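Local atomic coordinates of putative aldehyde dehydrogenase (Burkholderia cenocepacia, PDB entry 4YWE), a protein that probably oxidises aldehydes or oxo compounds with NAD or NADP as electron acceptor, as other aldehyde dehydrogenases do. Residues G149-I154 with G169-A174; Q162-S167 with G205-V210. All blocks are in the same frame, centred on the assembly; numbering follows the deposited sequence.

Contact 1 (149-154 with 169-174) and contact 2 (162-167 with 205-210) set two turns of one helix, 160-174, on one sheet. Their centres lie about 7 Å apart. The C-terminal part of the helix rests on strand 139-155 through Ala171, while its earlier part extends Phe164 to strand 207-209, two strands further across. A polar bridge joins the contacts: His153 ND1 lies 2.6 Å from Ser167 OG, a probable hydrogen bond. Leu172 CD2, 4.0 Å from the carbonyl O of Ala206, adds packing. Neither is at the predicted active-site residue Glu256; the side chain of His153 stays about 10 Å from that of Glu256.

Contact 1: G149-I154 with G169-A174; sequences GVTGHI and GAALAA
Thr151 OG1 is held by the imidazole NE2 of His153 at 2.8 Å and, more weakly, by the backbone O of Ala177, and this polar group abuts the methyl of Ala171. The two strand residues are two positions apart, which puts both side chains on the face of the strand turned to the helix. With chi1 at 54°, OG1 of Thr151 stands between its backbone N and carbonyl carbon and points out from the strand; the imidazole of His153, its ring anti to the carbonyl carbon (chi1 -56°), leans back along the strand to meet it.

No hydrogen bond crosses between the segments; the contact is van der Waals, a methyl against a hydroxyl and an imidazole edge. Ala171 CB is 3.5 Å from His153 CE1 and 3.7 Å from NE2 of that ring, near the ring plane, so the methyl meets the edge and not a face. The same CB lies 3.6 Å from Thr151 OG1, which places it beside both members of the hydrogen-bonded pair. A single small side chain therefore serves as the helix's part of the interface, and the backbones come close: the CA atoms of Thr151 and Ala171 are 7.1 Å apart. The far nitrogen of the imidazole, ND1, bonds to Ser167 one turn earlier on the same helix, and two polar partners thus fix the ring's rotation.

Strand 139-155, helix 160-174 and strand 177-182 form a beta-alpha-beta unit with parallel strands. Cys178 of the second strand packs against Thr151, His153 and Ala171, and Phe476, from a loop, also touches Ala171.

Contact 2: Q162-S167 with G205-V210; sequences QIFGRS and GALNIV
Leu207 and Ile209 meet the ring of Phe164, and the course of segment 205-210 explains why these two residues do so. At its start the carbonyl O of Gly205 accepts the amide ND2 of Asn208 at 2.7 Å. This bond is bent, with 135° at the hydrogen, and the donor stands above the carbonyl plane.

Leu207 is the first to point at the helix. Its CG is anti to the backbone N (chi1 177°), which sends the isobutyl end out from the strand so that CD2 reaches Phe164 CZ at 3.7 Å, in the plane of the ring. The other methyl, CD1, is 3.9 Å from that same CZ but displaced to one side of the ring plane, so both branches bear on a single ring atom.

Asn208 faces the other way, toward Ala57 and Ala58 of helix 48-63; Cys178 O is a second acceptor for its ND2, while OD1 bonds to the backbone N of Ala17.

Ile209 turns back to the helix, its CD1 4.0 Å from Phe164 CE2 and again near the ring plane. The phenyl arrives edge-first from the opposite direction: Phe164 holds CG anti to its own backbone N (chi1 -178°), which carries the ring out from the helix and bridges backbones whose nearest CA atoms, those of Phe164 and Ile209, are 11.0 Å apart. Phe118 of helix 104-124 and Val190 and Val193 of helix 188-200 add to its apolar surroundings.

Val210 again faces helix 48-63. This alternation, with helices on both faces of a parallel strand order 207-209, 177-182, 139-155, 229-233, 253-256, is that of the Rossmann-like coenzyme-binding domain of aldehyde dehydrogenases.

Contact 1: G149-I154 with G169-A174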
# COMPACT_ATOMS: atom_id res chain seq x y z
N GLY A 149 21.86 -6.57 -2.62
CA GLY A 149 23.02 -7.37 -2.26
C GLY A 149 24.07 -6.50 -1.60
O GLY A 149 24.02 -6.25 -0.39
N VAL A 150 25.03 -6.05 -2.39
CA VAL A 150 26.04 -5.12 -1.91
C VAL A 150 25.74 -3.73 -2.46
O VAL A 150 25.66 -3.54 -3.67
CB VAL A 150 27.46 -5.57 -2.29
CG1 VAL A 150 28.47 -4.52 -1.88
CG2 VAL A 150 27.78 -6.91 -1.64
N THR A 151 25.58 -2.76 -1.56
CA THR A 151 25.30 -1.39 -1.96
C THR A 151 26.51 -0.49 -1.75
O THR A 151 27.15 -0.54 -0.70
CB THR A 151 24.10 -0.80 -1.20
OG1 THR A 151 24.32 -0.93 0.21
CG2 THR A 151 22.82 -1.54 -1.57
N GLY A 152 26.81 0.34 -2.75
CA GLY A 152 27.88 1.30 -2.64
C GLY A 152 27.35 2.66 -2.24
O GLY A 152 26.29 3.08 -2.70
N HIS A 153 28.09 3.36 -1.38
CA HIS A 153 27.62 4.63 -0.85
C HIS A 153 28.68 5.72 -0.97
O HIS A 153 29.75 5.63 -0.37
CB HIS A 153 27.21 4.47 0.62
CG HIS A 153 26.16 3.42 0.83
ND1 HIS A 153 24.82 3.72 0.96
CD2 HIS A 153 26.26 2.07 0.94
CE1 HIS A 153 24.14 2.60 1.14
NE2 HIS A 153 24.99 1.59 1.13
N ILE A 154 28.37 6.75 -1.75
CA ILE A 154 29.24 7.91 -1.86
C ILE A 154 28.69 9.03 -0.98
O ILE A 154 27.63 9.58 -1.26
CB ILE A 154 29.39 8.38 -3.31
CG1 ILE A 154 29.78 7.20 -4.22
CG2 ILE A 154 30.42 9.50 -3.41
CD1 ILE A 154 31.11 6.58 -3.87
N GLY A 169 21.57 3.62 6.55
CA GLY A 169 20.48 3.21 7.42
C GLY A 169 19.36 2.51 6.68
O GLY A 169 18.81 1.51 7.16
N ALA A 170 19.02 3.03 5.51
CA ALA A 170 17.97 2.43 4.68
C ALA A 170 18.47 1.15 4.01
O ALA A 170 17.74 0.17 3.90
CB ALA A 170 17.48 3.42 3.64
N ALA A 171 19.72 1.18 3.56
CA ALA A 171 20.32 0.04 2.89
C ALA A 171 20.42 -1.16 3.83
O ALA A 171 20.12 -2.29 3.45
CB ALA A 171 21.70 0.41 2.35
N LEU A 172 20.85 -0.90 5.06
CA LEU A 172 20.96 -1.95 6.07
C LEU A 172 19.59 -2.51 6.43
O LEU A 172 19.43 -3.73 6.55
CB LEU A 172 21.65 -1.41 7.33
CG LEU A 172 23.17 -1.25 7.24
CD1 LEU A 172 23.71 -0.58 8.50
CD2 LEU A 172 23.83 -2.60 7.02
N ALA A 173 18.62 -1.63 6.60
CA ALA A 173 17.26 -2.04 6.95
C ALA A 173 16.67 -2.91 5.86
O ALA A 173 15.89 -3.83 6.13
CB ALA A 173 16.38 -0.82 7.21
N ALA A 174 17.05 -2.62 4.61
CA ALA A 174 16.56 -3.37 3.46
C ALA A 174 17.24 -4.74 3.36
O ALA A 174 16.77 -5.62 2.63
CB ALA A 174 16.78 -2.58 2.18

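Contact 2: Q162-S167 with G205-V210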
# COMPACT_ATOMS: atom_id res chain seq x y z
N GLN A 162 24.47 12.74 8.69
CA GLN A 162 23.07 12.75 8.25
C GLN A 162 22.86 11.94 6.98
O GLN A 162 21.91 11.16 6.87
CB GLN A 162 22.58 14.18 8.04
CG GLN A 162 22.33 14.95 9.32
CD GLN A 162 21.03 15.73 9.27
OE1 GLN A 162 20.01 15.22 8.81
NE2 GLN A 162 21.06 16.97 9.74
N ILE A 163 23.75 12.13 6.01
CA ILE A 163 23.64 11.46 4.72
C ILE A 163 24.03 9.99 4.86
O ILE A 163 23.46 9.12 4.20
CB ILE A 163 24.47 12.19 3.66
CG1 ILE A 163 23.93 13.61 3.50
CG2 ILE A 163 24.44 11.45 2.33
CD1 ILE A 163 24.84 14.53 2.73
N PHE A 164 24.99 9.70 5.73
CA PHE A 164 25.33 8.33 6.07
C PHE A 164 24.11 7.63 6.65
O PHE A 164 23.80 6.50 6.29
CB PHE A 164 26.49 8.28 7.07
CG PHE A 164 26.93 6.89 7.44
CD1 PHE A 164 26.36 6.23 8.52
CD2 PHE A 164 27.93 6.25 6.73
CE1 PHE A 164 26.77 4.95 8.87
CE2 PHE A 164 28.35 4.98 7.07
CZ PHE A 164 27.76 4.33 8.14
N GLY A 165 23.41 8.33 7.54
CA GLY A 165 22.24 7.79 8.20
C GLY A 165 21.08 7.45 7.27
O GLY A 165 20.43 6.42 7.43
N ARG A 166 20.82 8.33 6.30
CA ARG A 166 19.71 8.11 5.39
C ARG A 166 20.06 7.03 4.36
O ARG A 166 19.19 6.26 3.94
CB ARG A 166 19.31 9.41 4.69
CG ARG A 166 20.26 9.88 3.59
CD ARG A 166 19.74 11.13 2.90
NE ARG A 166 20.60 11.52 1.78
CZ ARG A 166 20.61 12.73 1.23
NH1 ARG A 166 19.80 13.68 1.68
NH2 ARG A 166 21.43 12.99 0.22
N SER A 167 21.32 6.97 3.96
CA SER A 167 21.75 6.06 2.90
C SER A 167 22.04 4.67 3.44
O SER A 167 21.43 3.69 3.01
CB SER A 167 22.99 6.62 2.19
OG SER A 167 23.29 5.86 1.03
N GLY A 205 31.64 -7.03 8.14
CA GLY A 205 31.48 -7.05 6.70
C GLY A 205 30.20 -6.40 6.22
O GLY A 205 30.10 -6.00 5.06
N ALA A 206 29.21 -6.30 7.11
CA ALA A 206 27.93 -5.69 6.76
C ALA A 206 28.10 -4.21 6.47
O ALA A 206 27.39 -3.64 5.63
CB ALA A 206 26.92 -5.91 7.87
N LEU A 207 29.03 -3.58 7.18
CA LEU A 207 29.37 -2.18 6.94
C LEU A 207 30.87 -2.05 6.73
O LEU A 207 31.67 -2.47 7.57
CB LEU A 207 28.91 -1.30 8.10
CG LEU A 207 29.27 0.18 8.01
CD1 LEU A 207 28.66 0.80 6.76
CD2 LEU A 207 28.82 0.92 9.26
N ASN A 208 31.26 -1.46 5.60
CA ASN A 208 32.66 -1.28 5.27
C ASN A 208 32.93 0.17 4.88
O ASN A 208 32.19 0.76 4.09
CB ASN A 208 33.09 -2.21 4.13
CG ASN A 208 32.81 -3.67 4.44
OD1 ASN A 208 33.60 -4.34 5.10
ND2 ASN A 208 31.67 -4.16 3.97
N ILE A 209 33.99 0.75 5.45
CA ILE A 209 34.33 2.14 5.17
C ILE A 209 35.70 2.21 4.51
O ILE A 209 36.69 1.71 5.06
CB ILE A 209 34.30 2.99 6.45
CG1 ILE A 209 33.09 2.64 7.31
CG2 ILE A 209 34.31 4.47 6.10
CD1 ILE A 209 31.76 3.01 6.70
N VAL A 210 35.77 2.84 3.35
CA VAL A 210 37.04 3.07 2.67
C VAL A 210 37.22 4.56 2.41
O VAL A 210 36.59 5.12 1.52
CB VAL A 210 37.14 2.27 1.36
CG1 VAL A 210 38.45 2.57 0.65
CG2 VAL A 210 37.02 0.78 1.64